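Local structure of holliday junction resolvase Hjc (Sulfolobus solfataricus, 4TKD) at residues C[14-19]-C[26-31]; C[38-43]-C[75-80]; C[42-47]-C[51-56]; C[84-89]-C[127-132]. The protein resolves Holliday junctions during genetic recombination, acting as a magnesium-dependent, structure-specific endonuclease that nicks opposing strands of four-way DNA. All coordinates share one frame; numbering follows the deposited sequence.

Interaction 1: residues C[14-19]-C[26-31]; sequences NIVSRL and VVRAPA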
loop_
_atom_site.group_PDB
_atom_site.type_symbol
_atom_site.label_atom_id
_atom_site.label_comp_id
_atom_site.label_asym_id
_atom_site.label_seq_id
_atom_site.Cartn_x
_atom_site.Cartn_y
_atom_site.Cartn_z
ATOM N N ASN C 14 -14.370 4.150 22.720
ATOM C CA ASN C 14 -13.404 3.121 23.131
ATOM C C ASN C 14 -12.207 3.052 22.174
ATOM O O ASN C 14 -11.092 2.806 22.623
ATOM C CB ASN C 14 -14.094 1.750 23.146
ATOM C CG ASN C 14 -14.098 1.004 24.471
ATOM O OD1 ASN C 14 -14.032 -0.233 24.497
ATOM N ND2 ASN C 14 -14.236 1.712 25.597
ATOM N N ILE C 15 -12.450 3.221 20.847
ATOM C CA ILE C 15 -11.403 3.195 19.817
ATOM C C ILE C 15 -10.549 4.471 19.933
ATOM O O ILE C 15 -9.318 4.386 19.952
ATOM C CB ILE C 15 -11.992 2.976 18.387
ATOM C CG1 ILE C 15 -12.632 1.574 18.254
ATOM C CG2 ILE C 15 -10.915 3.192 17.309
ATOM C CD1 ILE C 15 -13.466 1.305 16.958
ATOM N N VAL C 16 -11.210 5.643 20.035
ATOM C CA VAL C 16 -10.563 6.963 20.151
ATOM C C VAL C 16 -9.649 7.018 21.380
ATOM O O VAL C 16 -8.487 7.429 21.270
ATOM C CB VAL C 16 -11.595 8.128 20.112
ATOM C CG1 VAL C 16 -10.971 9.452 20.530
ATOM C CG2 VAL C 16 -12.225 8.261 18.721
ATOM N N SER C 17 -10.152 6.515 22.527
ATOM C CA SER C 17 -9.430 6.494 23.799
ATOM C C SER C 17 -8.192 5.601 23.753
ATOM O O SER C 17 -7.150 6.001 24.260
ATOM C CB SER C 17 -10.361 6.083 24.935
ATOM O OG SER C 17 -9.674 6.123 26.175
ATOM N N ARG C 18 -8.300 4.401 23.170
ATOM C CA ARG C 18 -7.182 3.473 23.059
ATOM C C ARG C 18 -6.116 3.958 22.077
ATOM O O ARG C 18 -4.929 3.859 22.398
ATOM C CB ARG C 18 -7.668 2.048 22.768
ATOM C CG ARG C 18 -7.702 1.207 24.049
ATOM C CD ARG C 18 -6.598 0.159 24.089
ATOM N NE ARG C 18 -5.255 0.737 24.189
ATOM C CZ ARG C 18 -4.554 0.829 25.315
ATOM N NH1 ARG C 18 -3.338 1.357 25.304
ATOM N NH2 ARG C 18 -5.062 0.386 26.462
ATOM N N LEU C 19 -6.529 4.565 20.930
ATOM C CA LEU C 19 -5.569 5.169 19.990
ATOM C C LEU C 19 -4.821 6.326 20.653
ATOM O O LEU C 19 -3.594 6.437 20.505
ATOM C CB LEU C 19 -6.240 5.609 18.677
ATOM C CG LEU C 19 -6.654 4.461 17.746
ATOM C CD1 LEU C 19 -7.558 4.954 16.650
ATOM C CD2 LEU C 19 -5.422 3.729 17.173
ATOM N N VAL C 26 -5.896 12.123 17.615
ATOM C CA VAL C 26 -7.135 11.562 17.083
ATOM C C VAL C 26 -8.230 12.605 16.976
ATOM O O VAL C 26 -8.455 13.386 17.907
ATOM C CB VAL C 26 -7.621 10.308 17.878
ATOM C CG1 VAL C 26 -8.762 9.601 17.161
ATOM C CG2 VAL C 26 -6.483 9.329 18.150
ATOM N N VAL C 27 -8.940 12.570 15.840
ATOM C CA VAL C 27 -10.050 13.455 15.549
ATOM C C VAL C 27 -11.234 12.639 15.015
ATOM O O VAL C 27 -11.042 11.651 14.310
ATOM C CB VAL C 27 -9.620 14.638 14.615
ATOM C CG1 VAL C 27 -9.327 14.183 13.196
ATOM C CG2 VAL C 27 -10.645 15.748 14.604
ATOM N N ARG C 28 -12.450 13.075 15.348
ATOM C CA ARG C 28 -13.684 12.477 14.867
ATOM C C ARG C 28 -14.163 13.273 13.644
ATOM O O ARG C 28 -13.733 14.411 13.425
ATOM C CB ARG C 28 -14.744 12.502 15.967
ATOM C CG ARG C 28 -14.546 11.423 17.031
ATOM C CD ARG C 28 -15.386 11.721 18.262
ATOM N NE ARG C 28 -16.429 10.715 18.484
ATOM C CZ ARG C 28 -16.599 10.038 19.618
ATOM N NH1 ARG C 28 -15.797 10.253 20.655
ATOM N NH2 ARG C 28 -17.577 9.148 19.725
ATOM N N ALA C 29 -15.038 12.700 12.841
ATOM C CA ALA C 29 -15.522 13.477 11.712
ATOM C C ALA C 29 -16.684 14.364 12.193
ATOM O O ALA C 29 -17.477 13.917 13.026
ATOM C CB ALA C 29 -15.980 12.564 10.599
ATOM N N PRO C 30 -16.804 15.621 11.707
ATOM C CA PRO C 30 -17.918 16.465 12.176
ATOM C C PRO C 30 -19.290 16.024 11.665
ATOM O O PRO C 30 -19.398 15.439 10.585
ATOM C CB PRO C 30 -17.544 17.874 11.690
ATOM C CG PRO C 30 -16.575 17.680 10.589
ATOM C CD PRO C 30 -15.922 16.339 10.751
ATOM N N ALA C 31 -20.348 16.314 12.455
ATOM C CA ALA C 31 -21.759 16.086 12.109
ATOM C C ALA C 31 -22.125 17.065 10.967
ATOM O O ALA C 31 -23.063 16.821 10.204
ATOM C CB ALA C 31 -22.640 16.336 13.326
#

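Interaction 2: residues C[38-43]-C[75-80]; sequences DPIPDI and IEFARK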
loop_
_atom_site.group_PDB
_atom_site.type_symbol
_atom_site.label_atom_id
_atom_site.label_comp_id
_atom_site.label_asym_id
_atom_site.label_seq_id
_atom_site.Cartn_x
_atom_site.Cartn_y
_atom_site.Cartn_z
ATOM N N ASP C 38 -18.288 14.014 -0.575
ATOM C CA ASP C 38 -17.141 14.416 0.209
ATOM C C ASP C 38 -17.207 13.802 1.618
ATOM O O ASP C 38 -17.062 14.517 2.611
ATOM C CB ASP C 38 -16.923 15.940 0.181
ATOM C CG ASP C 38 -16.070 16.369 -1.001
ATOM O OD1 ASP C 38 -16.536 16.220 -2.160
ATOM O OD2 ASP C 38 -14.916 16.791 -0.774
ATOM N N PRO C 39 -17.472 12.475 1.745
ATOM C CA PRO C 39 -17.499 11.899 3.085
ATOM C C PRO C 39 -16.099 11.893 3.659
ATOM O O PRO C 39 -15.089 11.869 2.933
ATOM C CB PRO C 39 -18.063 10.494 2.882
ATOM C CG PRO C 39 -17.652 10.135 1.528
ATOM C CD PRO C 39 -17.666 11.426 0.716
ATOM N N ILE C 40 -16.063 11.991 4.969
ATOM C CA ILE C 40 -14.843 12.010 5.762
ATOM C C ILE C 40 -14.886 10.792 6.659
ATOM O O ILE C 40 -15.917 10.552 7.301
ATOM C CB ILE C 40 -14.772 13.349 6.577
ATOM C CG1 ILE C 40 -14.583 14.581 5.626
ATOM C CG2 ILE C 40 -13.674 13.330 7.658
ATOM C CD1 ILE C 40 -14.892 15.909 6.268
ATOM N N PRO C 41 -13.796 10.002 6.756
ATOM C CA PRO C 41 -13.799 8.868 7.718
ATOM C C PRO C 41 -14.152 9.301 9.156
ATOM O O PRO C 41 -13.782 10.403 9.581
ATOM C CB PRO C 41 -12.369 8.325 7.619
ATOM C CG PRO C 41 -11.880 8.793 6.271
ATOM C CD PRO C 41 -12.484 10.140 6.091
ATOM N N ASP C 42 -14.914 8.451 9.885
ATOM C CA ASP C 42 -15.384 8.677 11.265
ATOM C C ASP C 42 -14.283 9.004 12.218
ATOM O O ASP C 42 -14.470 9.859 13.082
ATOM C CB ASP C 42 -16.193 7.475 11.802
ATOM C CG ASP C 42 -17.488 7.266 11.049
ATOM O OD1 ASP C 42 -18.214 8.258 10.827
ATOM O OD2 ASP C 42 -17.776 6.113 10.680
ATOM N N ILE C 43 -13.140 8.323 12.073
ATOM C CA ILE C 43 -11.990 8.515 12.940
ATOM C C ILE C 43 -10.756 8.678 12.090
ATOM O O ILE C 43 -10.496 7.862 11.187
ATOM C CB ILE C 43 -11.817 7.331 13.931
ATOM C CG1 ILE C 43 -13.060 7.119 14.835
ATOM C CG2 ILE C 43 -10.534 7.494 14.774
ATOM C CD1 ILE C 43 -13.108 5.730 15.552
ATOM N N ILE C 75 -12.660 6.000 0.146
ATOM C CA ILE C 75 -11.577 5.361 -0.615
ATOM C C ILE C 75 -10.682 6.490 -1.181
ATOM O O ILE C 75 -9.445 6.409 -1.149
ATOM C CB ILE C 75 -12.157 4.433 -1.740
ATOM C CG1 ILE C 75 -12.672 3.087 -1.174
ATOM C CG2 ILE C 75 -11.119 4.168 -2.853
ATOM C CD1 ILE C 75 -13.672 2.346 -2.080
ATOM N N GLU C 76 -11.324 7.524 -1.701
ATOM C CA GLU C 76 -10.670 8.673 -2.317
ATOM C C GLU C 76 -9.890 9.511 -1.268
ATOM O O GLU C 76 -8.751 9.917 -1.518
ATOM C CB GLU C 76 -11.702 9.535 -3.067
ATOM C CG GLU C 76 -11.944 9.199 -4.535
ATOM C CD GLU C 76 -10.717 9.113 -5.424
ATOM O OE1 GLU C 76 -10.190 7.989 -5.532
ATOM O OE2 GLU C 76 -10.392 10.090 -6.131
ATOM N N PHE C 77 -10.494 9.734 -0.097
ATOM C CA PHE C 77 -9.856 10.448 1.026
ATOM C C PHE C 77 -8.596 9.655 1.426
ATOM O O PHE C 77 -7.529 10.250 1.529
ATOM C CB PHE C 77 -10.843 10.540 2.217
ATOM C CG PHE C 77 -10.452 11.433 3.371
ATOM C CD1 PHE C 77 -9.578 10.982 4.358
ATOM C CD2 PHE C 77 -10.975 12.722 3.482
ATOM C CE1 PHE C 77 -9.221 11.807 5.427
ATOM C CE2 PHE C 77 -10.600 13.554 4.542
ATOM C CZ PHE C 77 -9.736 13.085 5.517
ATOM N N ALA C 78 -8.720 8.303 1.590
ATOM C CA ALA C 78 -7.617 7.389 1.920
ATOM C C ALA C 78 -6.489 7.420 0.904
ATOM O O ALA C 78 -5.322 7.435 1.299
ATOM C CB ALA C 78 -8.131 5.967 2.069
ATOM N N ARG C 79 -6.844 7.403 -0.397
ATOM C CA ARG C 79 -5.884 7.407 -1.495
ATOM C C ARG C 79 -5.092 8.737 -1.537
ATOM O O ARG C 79 -3.859 8.724 -1.663
ATOM C CB ARG C 79 -6.588 7.148 -2.831
ATOM C CG ARG C 79 -5.631 7.117 -4.034
ATOM C CD ARG C 79 -6.324 7.126 -5.403
ATOM N NE ARG C 79 -7.190 8.292 -5.620
ATOM C CZ ARG C 79 -6.765 9.511 -5.935
ATOM N NH1 ARG C 79 -5.467 9.756 -6.072
ATOM N NH2 ARG C 79 -7.632 10.498 -6.101
ATOM N N LYS C 80 -5.804 9.864 -1.458
ATOM C CA LYS C 80 -5.203 11.215 -1.479
ATOM C C LYS C 80 -4.327 11.465 -0.275
ATOM O O LYS C 80 -3.228 11.998 -0.416
ATOM C CB LYS C 80 -6.281 12.296 -1.572
ATOM C CG LYS C 80 -6.921 12.373 -2.957
ATOM C CD LYS C 80 -8.124 13.264 -2.912
ATOM C CE LYS C 80 -8.704 13.426 -4.286
ATOM N NZ LYS C 80 -10.044 14.049 -4.214
#

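Interaction 3: residues C[42-47]-C[51-56]; sequences DIIALK and IILIEM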
loop_
_atom_site.group_PDB
_atom_site.type_symbol
_atom_site.label_atom_id
_atom_site.label_comp_id
_atom_site.label_asym_id
_atom_site.label_seq_id
_atom_site.Cartn_x
_atom_site.Cartn_y
_atom_site.Cartn_z
ATOM N N ASP C 42 -14.914 8.451 9.885
ATOM C CA ASP C 42 -15.384 8.677 11.265
ATOM C C ASP C 42 -14.283 9.004 12.218
ATOM O O ASP C 42 -14.470 9.859 13.082
ATOM C CB ASP C 42 -16.193 7.475 11.802
ATOM C CG ASP C 42 -17.488 7.266 11.049
ATOM O OD1 ASP C 42 -18.214 8.258 10.827
ATOM O OD2 ASP C 42 -17.776 6.113 10.680
ATOM N N ILE C 43 -13.140 8.323 12.073
ATOM C CA ILE C 43 -11.990 8.515 12.940
ATOM C C ILE C 43 -10.756 8.678 12.090
ATOM O O ILE C 43 -10.496 7.862 11.187
ATOM C CB ILE C 43 -11.817 7.331 13.931
ATOM C CG1 ILE C 43 -13.060 7.119 14.835
ATOM C CG2 ILE C 43 -10.534 7.494 14.774
ATOM C CD1 ILE C 43 -13.108 5.730 15.552
ATOM N N ILE C 44 -9.990 9.730 12.395
ATOM C CA ILE C 44 -8.719 9.993 11.761
ATOM C C ILE C 44 -7.713 9.993 12.892
ATOM O O ILE C 44 -7.839 10.779 13.827
ATOM C CB ILE C 44 -8.701 11.310 10.941
ATOM C CG1 ILE C 44 -9.658 11.214 9.758
ATOM C CG2 ILE C 44 -7.283 11.639 10.450
ATOM C CD1 ILE C 44 -10.120 12.558 9.244
ATOM N N ALA C 45 -6.756 9.074 12.838
ATOM C CA ALA C 45 -5.729 8.968 13.864
ATOM C C ALA C 45 -4.370 9.168 13.228
ATOM O O ALA C 45 -4.069 8.577 12.196
ATOM C CB ALA C 45 -5.810 7.623 14.562
ATOM N N LEU C 46 -3.578 10.047 13.818
ATOM C CA LEU C 46 -2.274 10.404 13.278
ATOM C C LEU C 46 -1.176 10.239 14.315
ATOM O O LEU C 46 -1.349 10.638 15.470
ATOM C CB LEU C 46 -2.277 11.866 12.785
ATOM C CG LEU C 46 -3.495 12.371 12.016
ATOM C CD1 LEU C 46 -3.513 13.926 11.980
ATOM C CD2 LEU C 46 -3.582 11.719 10.605
ATOM N N LYS C 47 -0.042 9.677 13.897
ATOM C CA LYS C 47 1.113 9.504 14.770
ATOM C C LYS C 47 2.368 9.577 13.941
ATOM O O LYS C 47 2.614 8.692 13.135
ATOM C CB LYS C 47 1.045 8.180 15.557
ATOM C CG LYS C 47 2.064 8.110 16.681
ATOM C CD LYS C 47 2.038 6.780 17.407
ATOM C CE LYS C 47 3.134 6.734 18.440
ATOM N NZ LYS C 47 3.040 5.530 19.299
ATOM N N ILE C 51 -0.933 7.698 9.109
ATOM C CA ILE C 51 -2.349 8.033 8.974
ATOM C C ILE C 51 -3.187 6.768 8.981
ATOM O O ILE C 51 -3.010 5.893 8.136
ATOM C CB ILE C 51 -2.618 8.918 7.713
ATOM C CG1 ILE C 51 -1.694 10.176 7.681
ATOM C CG2 ILE C 51 -4.111 9.331 7.635
ATOM C CD1 ILE C 51 -1.439 10.777 6.304
ATOM N N ILE C 52 -4.111 6.688 9.948
ATOM C CA ILE C 52 -5.061 5.580 10.107
ATOM C C ILE C 52 -6.433 6.194 10.060
ATOM O O ILE C 52 -6.686 7.214 10.710
ATOM C CB ILE C 52 -4.832 4.771 11.409
ATOM C CG1 ILE C 52 -3.470 4.052 11.375
ATOM C CG2 ILE C 52 -6.055 3.836 11.761
ATOM C CD1 ILE C 52 -3.022 3.634 12.657
ATOM N N LEU C 53 -7.288 5.607 9.245
ATOM C CA LEU C 53 -8.637 6.084 8.970
ATOM C C LEU C 53 -9.614 4.963 9.274
ATOM O O LEU C 53 -9.445 3.860 8.773
ATOM C CB LEU C 53 -8.756 6.526 7.479
ATOM C CG LEU C 53 -7.692 7.511 6.975
ATOM C CD1 LEU C 53 -7.710 7.617 5.489
ATOM C CD2 LEU C 53 -7.867 8.871 7.607
ATOM N N ILE C 54 -10.632 5.250 10.080
ATOM C CA ILE C 54 -11.605 4.229 10.467
ATOM C C ILE C 54 -13.030 4.670 10.178
ATOM O O ILE C 54 -13.450 5.730 10.638
ATOM C CB ILE C 54 -11.391 3.839 11.975
ATOM C CG1 ILE C 54 -9.969 3.268 12.221
ATOM C CG2 ILE C 54 -12.454 2.840 12.455
ATOM C CD1 ILE C 54 -9.439 3.475 13.609
ATOM N N GLU C 55 -13.773 3.843 9.433
ATOM C CA GLU C 55 -15.186 4.053 9.142
ATOM C C GLU C 55 -15.990 3.069 9.999
ATOM O O GLU C 55 -15.781 1.858 9.895
ATOM C CB GLU C 55 -15.500 3.886 7.636
ATOM C CG GLU C 55 -16.884 4.403 7.242
ATOM C CD GLU C 55 -17.128 5.898 7.299
ATOM O OE1 GLU C 55 -16.230 6.664 7.720
ATOM O OE2 GLU C 55 -18.233 6.313 6.897
ATOM N N MET C 56 -16.847 3.594 10.893
ATOM C CA MET C 56 -17.657 2.781 11.801
ATOM C C MET C 56 -18.845 2.241 11.071
ATOM O O MET C 56 -19.546 3.003 10.389
ATOM C CB MET C 56 -18.147 3.586 13.014
ATOM C CG MET C 56 -17.056 4.080 13.959
ATOM S SD MET C 56 -15.853 2.830 14.502
ATOM C CE MET C 56 -16.919 1.669 15.392
#

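Interaction 4: residues C[84-89]-C[127-132]; sequences SLFLGV and RLVEAK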
loop_
_atom_site.group_PDB
_atom_site.type_symbol
_atom_site.label_atom_id
_atom_site.label_comp_id
_atom_site.label_asym_id
_atom_site.label_seq_id
_atom_site.Cartn_x
_atom_site.Cartn_y
_atom_site.Cartn_z
ATOM N N SER C 84 -4.189 4.559 5.785
ATOM C CA SER C 84 -4.667 3.180 5.746
ATOM C C SER C 84 -6.121 3.197 6.214
ATOM O O SER C 84 -6.403 3.719 7.295
ATOM C CB SER C 84 -3.802 2.297 6.632
ATOM O OG SER C 84 -2.455 2.297 6.181
ATOM N N LEU C 85 -7.043 2.699 5.357
ATOM C CA LEU C 85 -8.485 2.689 5.589
ATOM C C LEU C 85 -8.979 1.355 6.133
ATOM O O LEU C 85 -8.647 0.297 5.600
ATOM C CB LEU C 85 -9.256 3.112 4.328
ATOM C CG LEU C 85 -10.799 3.254 4.433
ATOM C CD1 LEU C 85 -11.212 4.349 5.421
ATOM C CD2 LEU C 85 -11.421 3.523 3.083
ATOM N N PHE C 86 -9.785 1.421 7.198
ATOM C CA PHE C 86 -10.348 0.256 7.854
ATOM C C PHE C 86 -11.800 0.483 8.197
ATOM O O PHE C 86 -12.234 1.605 8.467
ATOM C CB PHE C 86 -9.598 -0.055 9.163
ATOM C CG PHE C 86 -8.120 -0.284 9.012
ATOM C CD1 PHE C 86 -7.224 0.786 9.071
ATOM C CD2 PHE C 86 -7.615 -1.573 8.835
ATOM C CE1 PHE C 86 -5.862 0.568 8.946
ATOM C CE2 PHE C 86 -6.247 -1.787 8.697
ATOM C CZ PHE C 86 -5.384 -0.717 8.754
ATOM N N LEU C 87 -12.541 -0.623 8.256
ATOM C CA LEU C 87 -13.919 -0.617 8.707
ATOM C C LEU C 87 -13.873 -1.065 10.167
ATOM O O LEU C 87 -13.327 -2.132 10.480
ATOM C CB LEU C 87 -14.751 -1.571 7.842
ATOM C CG LEU C 87 -16.254 -1.348 7.610
ATOM C CD1 LEU C 87 -16.572 0.055 7.089
ATOM C CD2 LEU C 87 -16.754 -2.312 6.565
ATOM N N GLY C 88 -14.362 -0.192 11.052
ATOM C CA GLY C 88 -14.435 -0.463 12.481
ATOM C C GLY C 88 -15.773 -1.101 12.753
ATOM O O GLY C 88 -16.806 -0.474 12.509
ATOM N N VAL C 89 -15.774 -2.361 13.189
ATOM C CA VAL C 89 -17.029 -3.073 13.428
ATOM C C VAL C 89 -17.729 -2.573 14.718
ATOM O O VAL C 89 -17.175 -2.692 15.814
ATOM C CB VAL C 89 -16.901 -4.626 13.339
ATOM C CG1 VAL C 89 -18.270 -5.271 13.228
ATOM C CG2 VAL C 89 -16.012 -5.063 12.166
ATOM N N ARG C 127 0.413 -2.132 15.235
ATOM C CA ARG C 127 1.748 -2.667 15.009
ATOM C C ARG C 127 1.988 -2.827 13.516
ATOM O O ARG C 127 2.982 -2.305 13.030
ATOM C CB ARG C 127 1.971 -3.978 15.797
ATOM C CG ARG C 127 3.364 -4.637 15.577
ATOM C CD ARG C 127 3.429 -6.066 16.117
ATOM N NE ARG C 127 2.624 -6.985 15.302
ATOM C CZ ARG C 127 1.443 -7.479 15.663
ATOM N NH1 ARG C 127 0.921 -7.175 16.844
ATOM N NH2 ARG C 127 0.777 -8.286 14.847
ATOM N N LEU C 128 1.057 -3.477 12.783
ATOM C CA LEU C 128 1.213 -3.660 11.338
ATOM C C LEU C 128 1.319 -2.385 10.538
ATOM O O LEU C 128 2.204 -2.310 9.685
ATOM C CB LEU C 128 0.175 -4.612 10.723
ATOM C CG LEU C 128 0.235 -6.071 11.176
ATOM C CD1 LEU C 128 -0.811 -6.892 10.465
ATOM C CD2 LEU C 128 1.576 -6.656 10.948
ATOM N N VAL C 129 0.463 -1.376 10.801
ATOM C CA VAL C 129 0.531 -0.111 10.063
ATOM C C VAL C 129 1.830 0.652 10.408
ATOM O O VAL C 129 2.512 1.137 9.493
ATOM C CB VAL C 129 -0.752 0.769 10.201
ATOM C CG1 VAL C 129 -0.624 2.069 9.411
ATOM C CG2 VAL C 129 -1.993 0.013 9.752
ATOM N N GLU C 130 2.184 0.748 11.713
ATOM C CA GLU C 130 3.424 1.432 12.102
ATOM C C GLU C 130 4.636 0.698 11.502
ATOM O O GLU C 130 5.469 1.335 10.868
ATOM C CB GLU C 130 3.566 1.534 13.627
ATOM C CG GLU C 130 2.790 2.669 14.276
ATOM C CD GLU C 130 2.874 2.710 15.799
ATOM O OE1 GLU C 130 3.816 2.112 16.373
ATOM O OE2 GLU C 130 1.986 3.340 16.421
ATOM N N ALA C 131 4.678 -0.652 11.617
ATOM C CA ALA C 131 5.773 -1.457 11.058
ATOM C C ALA C 131 5.893 -1.312 9.525
ATOM O O ALA C 131 6.993 -1.375 8.984
ATOM C CB ALA C 131 5.634 -2.911 11.470
ATOM N N LYS C 132 4.775 -1.012 8.857
ATOM C CA LYS C 132 4.724 -0.812 7.411
ATOM C C LYS C 132 5.226 0.568 6.929
ATOM O O LYS C 132 5.987 0.604 5.970
ATOM C CB LYS C 132 3.308 -1.115 6.870
ATOM C CG LYS C 132 3.132 -0.903 5.367
ATOM C CD LYS C 132 1.719 -1.223 4.947
ATOM C CE LYS C 132 1.267 -0.439 3.755
ATOM N NZ LYS C 132 -0.103 -0.847 3.357
#

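Interaction 1: residues C[14-19]-C[26-31]
No flat group carries the touch between Val16 and Val26, which meet through methyls, or that of Arg28, whose contact is made by its aliphatic stem rather than its guanidinium. Its CG lies 4.3 Å from Val16 CG2, while neither face nor edge of the guanidinium meets helix 14-19; the Arg28 side chain also packs on Glu12, an inferred magnesium ligand.

The main evidence for packing is at Val26. The branch anti to the backbone N, CG1 (chi1 -170°), is the one that meets both methyls of Val16, 4.0 Å from CG1 and 4.0 Å from CG2. The other methyl, Val26 CG2, rests against Leu19 CB at 3.8 Å, one helical turn further along. With no hydrogen bond between the segments, this is an apolar seam.

The helix segment and strand 26-28 run nearly antiparallel, at 161°, with their axes 9.1 Å apart, as expected of a helix lying on a sheet. Strand 25-28 is one of the two outermost strands of the five-stranded sheet in this chain and bonds through Val27 to Ile44 of strand 43-47. Val26 also packs on Ile43, and Ile15 and Leu19 carry helix 10-21 further across the sheet to Ile54; Val27, facing away, packs on Pro30 of the second subunit.

Interaction 2: residues C[38-43]-C[75-80]
Pro41 lies over one face of the Phe77 ring. Its CD is 3.6 Å from the ring centroid and 16° off the ring normal, which meets the geometry of a CH-pi contact. The proline is displaced toward the CD1 side: Pro41 CG comes 3.7 Å from Phe77 CD1, so the proline crosses the ring at a slant, CD and CG over its CD1 side. What brings the ring to the loop is the first torsion of Phe77, which sets CG opposite the backbone N (chi1 -170°).

The preceding loop residues approach the ring more loosely and obliquely, with Ile40 CG1 4.3 Å from Phe77 CE2 and the carbonyl Pro39 O near CD2. A serine in place of Phe77 would remove the face under Pro41 CD and would probably open a gap, leaving the loop before Asp42 freer to shift.

Separately, on helix 75-80 itself, Arg79 grips Glu76 side-on: NE bonds OE1 at 3.0 Å and NH2 bonds OE2 at 2.8 Å, both from above the carboxylate plane.

The loop of residues 38-42 leads into strand 43-47, and helix 68-81 covers the sheet face bearing Ile44 and Leu53. Phe77 and Pro41 both pack on Leu53 of strand 50-58, while Val26 of the second subunit also touches Phe77, placing this contact beside a subunit interface.

Interaction 3: residues C[42-47]-C[51-56]
The beta hairpin of strands 43-47 and 50-58 carries two acidic residues of the PD-(D/E)XK nuclease motif, Asp42 and Glu55, both inferred magnesium ligands. A classic beta bulge, with Asp42 and Ile43 both facing Ile54, begins the ladder. Two backbone bonds join the hydrogen-bonded pair Ile43 and Ile54, and two more join Ala45 and Ile52; the straightest, Ala45 N to Ile52 O, measures 2.8 Å with 178° at the hydrogen.

At the bulge the acids tie the strands together through main-chain N-H groups. Asp42 N gives a bond of 3.1 Å to Glu55 OE1, approaching OE1 nearly along its C-O axis, though the N-H itself is bent away from the line; the glutamate bends back at chi2 (68°) to present this oxygen. In return Met56 N donates to the anti lone pair of Asp42 OD2 at 2.7 Å. The two carboxylate planes are only 8° apart, with Asp42 OD2 and Glu55 OE1 separated by 3.4 Å, a pairing of like charges consistent with a cation site. An alanine at Glu55 would take away OE1, probably leaving Asp42 N without this acceptor and the metal site without one of its acids.

Farther along, Ile44 CG1 packs on Leu53 CD2 at 3.7 Å on the face turned to helix 68-81. Beside it, Leu46 CD2 nestles against both branches of Ile51, 3.8 Å from CG1 and 3.8 Å from CG2.

Interaction 4: residues C[84-89]-C[127-132]
Val129 sets one methyl against Phe86 and the other against Ser84. Its CG2 meets the aromatic edge, near the ring plane, 3.6 Å from Phe86 CZ and 4.0 Å from Phe86 CE1, so Val129 comes to the rim of the ring and not over its face. The two side chains pass alongside with opposed directions, one rising from the sheet and the other coming from the helix.

The second methyl, Val129 CG1, is held anti to the backbone N (chi1 -180°) and faces Ser84 OG at 3.7 Å. That is a van der Waals contact between a hydroxyl and a methyl, and no hydrogen bond links the two segments. Ser84 and Phe86 can share one valine because residues two apart on a strand project to the same side.

Around this point Phe86 also packs on Leu120 and Pro99, and Val129 on Val50. A third subunit meets the same helix, with Asp124 of that subunit in a salt bridge to Arg127. Strand 84-90 runs parallel to strand 50-58, which carries Glu55, and C-terminal helix 122-133 rests on the sheet face that bears Phe86: a helix packed on the central sheet of the PD-(D/E)XK nuclease fold, in addition to the core helices 10-21 and 68-81.

Interaction 3 lies at the middle of the set, its centre about 7 Å from that of interaction 1 and about 9 Å from those of interactions 2 and 4. The sheet makes the joins: Ala29 N lies 2.9 Å from Asp42 O, and Glu55 O lies 2.7 Å from Gly88 N. Helices 10-21 and 122-133 cover the face bearing Ile43 and Phe86, whereas helix 68-81 covers the other. Interactions 2 and 3 share Asp42 and Ile43, and Pro41 CA sits 3.3 Å from Glu55 OE1, so the proline loop borders the inferred magnesium site. Interaction 1 approaches that site through Arg28, about 4 Å from Glu12, side chain to side chain.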